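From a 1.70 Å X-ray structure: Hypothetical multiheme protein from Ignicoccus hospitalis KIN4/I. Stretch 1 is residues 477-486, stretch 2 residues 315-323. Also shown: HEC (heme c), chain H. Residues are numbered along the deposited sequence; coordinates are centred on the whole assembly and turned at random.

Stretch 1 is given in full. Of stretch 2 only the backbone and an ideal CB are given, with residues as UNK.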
# COMPACT_ATOMS: atom_id res chain seq x y z
N SER A 477 -3.81 13.64 12.94
CA SER A 477 -2.79 14.10 13.88
C SER A 477 -1.84 12.95 14.15
O SER A 477 -0.63 13.14 14.18
CB SER A 477 -3.39 14.62 15.19
OG SER A 477 -4.17 15.78 14.97
N ASN A 478 -2.39 11.75 14.33
CA ASN A 478 -1.55 10.57 14.53
C ASN A 478 -0.57 10.36 13.38
O ASN A 478 0.61 10.11 13.60
CB ASN A 478 -2.40 9.32 14.70
CG ASN A 478 -3.01 9.21 16.09
OD1 ASN A 478 -2.75 10.03 16.98
ND2 ASN A 478 -3.84 8.19 16.28
N SER A 479 -1.07 10.42 12.16
CA SER A 479 -0.22 10.19 11.00
C SER A 479 0.89 11.22 10.91
O SER A 479 2.04 10.90 10.59
CB SER A 479 -1.04 10.18 9.71
OG SER A 479 -1.82 9.00 9.63
N ILE A 480 0.56 12.47 11.22
CA ILE A 480 1.56 13.54 11.16
C ILE A 480 2.68 13.30 12.17
O ILE A 480 3.87 13.45 11.86
CB ILE A 480 0.91 14.92 11.41
CG1 ILE A 480 0.03 15.29 10.22
CG2 ILE A 480 1.99 16.01 11.61
CD1 ILE A 480 -0.97 16.40 10.53
N ARG A 481 2.29 12.91 13.38
CA ARG A 481 3.26 12.63 14.43
C ARG A 481 4.08 11.39 14.09
O ARG A 481 5.30 11.40 14.23
CB ARG A 481 2.54 12.47 15.77
CG ARG A 481 1.92 13.78 16.26
CD ARG A 481 1.33 13.62 17.67
NE ARG A 481 0.08 12.85 17.68
CZ ARG A 481 -1.12 13.38 17.89
NH1 ARG A 481 -1.25 14.69 18.07
NH2 ARG A 481 -2.20 12.61 17.90
N TYR A 482 3.42 10.33 13.61
CA TYR A 482 4.13 9.12 13.21
C TYR A 482 5.15 9.40 12.10
O TYR A 482 6.28 8.88 12.13
CB TYR A 482 3.14 8.08 12.66
CG TYR A 482 2.52 7.14 13.68
CD1 TYR A 482 2.04 7.61 14.90
CD2 TYR A 482 2.41 5.79 13.41
CE1 TYR A 482 1.45 6.72 15.82
CE2 TYR A 482 1.82 4.91 14.31
CZ TYR A 482 1.36 5.37 15.51
OH TYR A 482 0.78 4.47 16.39
N GLY A 483 4.71 10.15 11.10
CA GLY A 483 5.52 10.44 9.92
C GLY A 483 6.73 11.28 10.29
O GLY A 483 7.82 11.11 9.73
N THR A 484 6.55 12.17 11.26
CA THR A 484 7.66 13.02 11.72
C THR A 484 8.63 12.17 12.53
O THR A 484 9.83 12.21 12.30
CB THR A 484 7.14 14.18 12.56
OG1 THR A 484 6.17 14.91 11.79
CG2 THR A 484 8.28 15.13 12.98
N ALA A 485 8.10 11.34 13.43
CA ALA A 485 8.94 10.49 14.26
C ALA A 485 9.78 9.51 13.45
O ALA A 485 10.92 9.22 13.81
CB ALA A 485 8.09 9.72 15.28
N MET A 486 9.20 8.97 12.37
CA MET A 486 9.84 7.86 11.67
C MET A 486 10.13 8.13 10.19
O MET A 486 10.25 7.19 9.39
CB MET A 486 9.01 6.58 11.84
CG MET A 486 9.13 6.04 13.27
SD MET A 486 7.93 4.73 13.56
CE MET A 486 6.44 5.73 13.84
N UNK A 315 3.50 9.65 24.01
CA UNK A 315 2.51 8.85 23.27
C UNK A 315 2.02 9.64 22.06
O UNK A 315 1.36 10.67 22.22
CB UNK A 315 1.33 8.46 24.17
N UNK A 316 2.35 9.15 20.87
CA UNK A 316 1.98 9.84 19.62
C UNK A 316 0.54 9.55 19.21
O UNK A 316 -0.02 10.29 18.40
CB UNK A 316 2.93 9.43 18.49
N UNK A 317 -0.04 8.48 19.76
CA UNK A 317 -1.44 8.14 19.54
C UNK A 317 -2.29 9.04 20.43
O UNK A 317 -2.29 8.90 21.66
CB UNK A 317 -1.71 6.66 19.83
N UNK A 318 -3.03 9.96 19.81
CA UNK A 318 -3.73 10.98 20.56
C UNK A 318 -4.94 10.46 21.33
O UNK A 318 -5.81 9.77 20.76
CB UNK A 318 -4.17 12.09 19.61
N UNK A 319 -5.01 10.79 22.61
CA UNK A 319 -6.17 10.39 23.41
C UNK A 319 -6.71 11.52 24.28
O UNK A 319 -6.71 11.40 25.51
CB UNK A 319 -5.80 9.20 24.30
N UNK A 320 -7.16 12.62 23.68
CA UNK A 320 -7.20 12.81 22.22
C UNK A 320 -5.94 13.56 21.74
O UNK A 320 -5.69 13.66 20.53
CB UNK A 320 -8.46 13.58 21.82
N UNK A 321 -5.16 14.08 22.69
CA UNK A 321 -3.89 14.74 22.39
C UNK A 321 -2.70 13.80 22.61
O UNK A 321 -2.81 12.85 23.38
CB UNK A 321 -3.73 15.99 23.25
N UNK A 322 -1.58 14.08 21.96
CA UNK A 322 -0.33 13.39 22.25
C UNK A 322 0.11 13.83 23.65
O UNK A 322 -0.07 14.99 24.03
CB UNK A 322 0.74 13.69 21.20
N UNK A 323 0.67 12.90 24.41
CA UNK A 323 0.90 13.12 25.84
C UNK A 323 2.09 12.31 26.33
O UNK A 323 2.47 11.34 25.72
CB UNK A 323 -0.35 12.76 26.65
FE HEC H . 8.68 3.53 15.48
CHA HEC H . 7.09 5.83 17.51
CHB HEC H . 6.04 1.37 15.78
CHC HEC H . 9.93 1.70 12.93
CHD HEC H . 11.61 5.10 15.86
NA HEC H . 6.93 3.59 16.47
C1A HEC H . 6.41 4.66 17.18
C2A HEC H . 5.04 4.36 17.51
C3A HEC H . 4.74 3.15 17.02
C4A HEC H . 5.92 2.62 16.36
CMA HEC H . 3.39 2.39 17.13
CAA HEC H . 4.12 5.34 18.28
CBA HEC H . 3.93 4.82 19.71
CGA HEC H . 3.23 5.95 20.44
O1A HEC H . 1.98 6.05 20.34
O2A HEC H . 3.94 6.76 21.08
NB HEC H . 8.12 1.83 14.61
C1B HEC H . 6.92 1.16 14.78
C2B HEC H . 6.71 0.31 13.67
C3B HEC H . 7.78 0.48 12.88
C4B HEC H . 8.69 1.39 13.47
CMB HEC H . 5.43 -0.58 13.55
CAB HEC H . 8.22 -0.04 11.52
CBB HEC H . 7.05 -0.23 10.55
NC HEC H . 10.41 3.31 14.65
C1C HEC H . 10.77 2.60 13.53
C2C HEC H . 12.18 2.76 13.27
C3C HEC H . 12.48 3.92 13.90
C4C HEC H . 11.48 4.15 14.89
CMC HEC H . 12.74 2.31 11.90
CAC HEC H . 13.76 4.78 14.00
CBC HEC H . 14.70 4.81 12.79
ND HEC H . 9.26 5.20 16.53
C1D HEC H . 10.55 5.69 16.50
C2D HEC H . 10.62 6.90 17.27
C3D HEC H . 9.21 7.14 17.76
C4D HEC H . 8.42 6.02 17.26
CMD HEC H . 11.87 7.78 17.49
CAD HEC H . 8.70 8.27 18.67
CBD HEC H . 8.99 7.73 20.09
CGD HEC H . 8.01 8.34 21.06
O1D HEC H . 6.91 8.73 20.62
O2D HEC H . 8.33 8.43 22.28

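Position 315 has its CA-to-CB bond sideways to the helix, and nothing of stretch 1 lies within 5.5 Å of the ideal CB. The N of 315 donates to the O of 323 at 2.6 Å. The nearby heme propionate would favour a positive charge, but many side chains fit. The residue is Arg-315, and the heme O1A lies at the edge of its guanidinium.

Position 316 matters most. Its ideal CB lies 4.1 Å from both Tyr-482 CE1 and Arg-481 CB, with the methyl of Ala-485 further along the helix. This is a greasy surface, suited to Leu, Ile, Met or Val. The residue is Leu-316. Its CD1 packs against Ala-485 CB at 3.6 Å, and its CB lies 4.0 Å from Tyr-482 CE1. The backbone works too. Leu-316 O accepts from Arg-481 NE at 2.7 Å and, weakly, from Arg-481 NH2 at 3.2 Å. Leu-316 N donates to heme O2A at 2.9 Å.

At 317 the CA-to-CB bond points away from the helix. The ideal CB is still 4.4 Å from Asn-478 ND2 and 4.8 Å from Tyr-482 OH, so a large side chain could reach back; aromatic or long aliphatic groups would suit. Phe-317 does so, with CD2 3.3 Å from Asn-478 ND2. Its N donates to heme O1A at 3.2 Å.

At 318 the ideal CB points toward the helix and would sit 2.7 Å from Arg-481 NH2, a clash. It would also lie 2.4 Å from the carbonyl oxygen of 320. Glycine is the clear choice, and Gly-318 is found. Its N donates to Asn-478 OD1 at 2.8 Å. That same OD1 accepts from Arg-481 NH2 at 2.8 Å, tying asparagine and arginine together. A water accepts from Asn-478 ND2 and donates to Gly-318 O.

Position 319 points away, so stretch 1 sets no preference. It is Leu-319.

Position 320 follows a cis peptide bond, and its CB has no neighbour in stretch 1. The choice is open; proline is a common residue after a cis bond, but Ile-320 is found. A water links Ile-320 O to Arg-481 NH2.

Position 321 also points away, leaving the choice open. It is Tyr-321.

At 322 the CB points toward the arginine, 3.6 Å from Arg-481 CD. A small apolar group suits this close approach. Ala-322 places its methyl over one face of the guanidinium.

Position 323 is out of reach of the helix, so stretch 1 leaves the choice open. The residue is His-323, whose ND1 donates to Tyr-321 O at 2.8 Å.

Stretch 2 315-323: RLFGLIYAH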
# COMPACT_ATOMS: atom_id res chain seq x y z
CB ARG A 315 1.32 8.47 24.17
CG ARG A 315 0.34 7.48 23.51
CD ARG A 315 0.68 6.06 23.90
NE ARG A 315 -0.03 5.03 23.15
CZ ARG A 315 -1.08 4.35 23.62
NH1 ARG A 315 -1.58 4.61 24.83
NH2 ARG A 315 -1.64 3.41 22.88
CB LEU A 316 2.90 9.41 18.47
CG LEU A 316 4.40 9.66 18.63
CD1 LEU A 316 5.12 9.35 17.31
CD2 LEU A 316 4.70 11.09 19.10
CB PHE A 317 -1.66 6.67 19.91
CG PHE A 317 -2.97 6.09 19.46
CD1 PHE A 317 -4.01 5.94 20.36
CD2 PHE A 317 -3.14 5.63 18.16
CE1 PHE A 317 -5.21 5.38 19.99
CE2 PHE A 317 -4.34 5.06 17.78
CZ PHE A 317 -5.38 4.93 18.69
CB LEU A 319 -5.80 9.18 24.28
CG LEU A 319 -5.41 7.93 23.48
CD1 LEU A 319 -4.73 6.89 24.37
CD2 LEU A 319 -6.63 7.34 22.75
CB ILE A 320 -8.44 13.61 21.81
CG1 ILE A 320 -8.37 15.01 22.42
CG2 ILE A 320 -9.72 12.85 22.21
CD1 ILE A 320 -9.50 15.93 22.02
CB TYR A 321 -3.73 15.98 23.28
CG TYR A 321 -4.90 16.92 23.19
CD1 TYR A 321 -5.09 17.73 22.07
CD2 TYR A 321 -5.85 16.98 24.20
CE1 TYR A 321 -6.17 18.59 21.99
CE2 TYR A 321 -6.94 17.82 24.12
CZ TYR A 321 -7.09 18.63 23.00
OH TYR A 321 -8.17 19.48 22.91
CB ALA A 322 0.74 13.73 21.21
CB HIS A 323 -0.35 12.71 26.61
CG HIS A 323 -0.82 11.33 26.28
ND1 HIS A 323 -1.56 11.05 25.15
CD2 HIS A 323 -0.66 10.15 26.92
CE1 HIS A 323 -1.84 9.76 25.12
NE2 HIS A 323 -1.30 9.19 26.18
O HOH W 1 -5.68 8.26 18.52
O HOH W 2 -4.24 14.68 18.52
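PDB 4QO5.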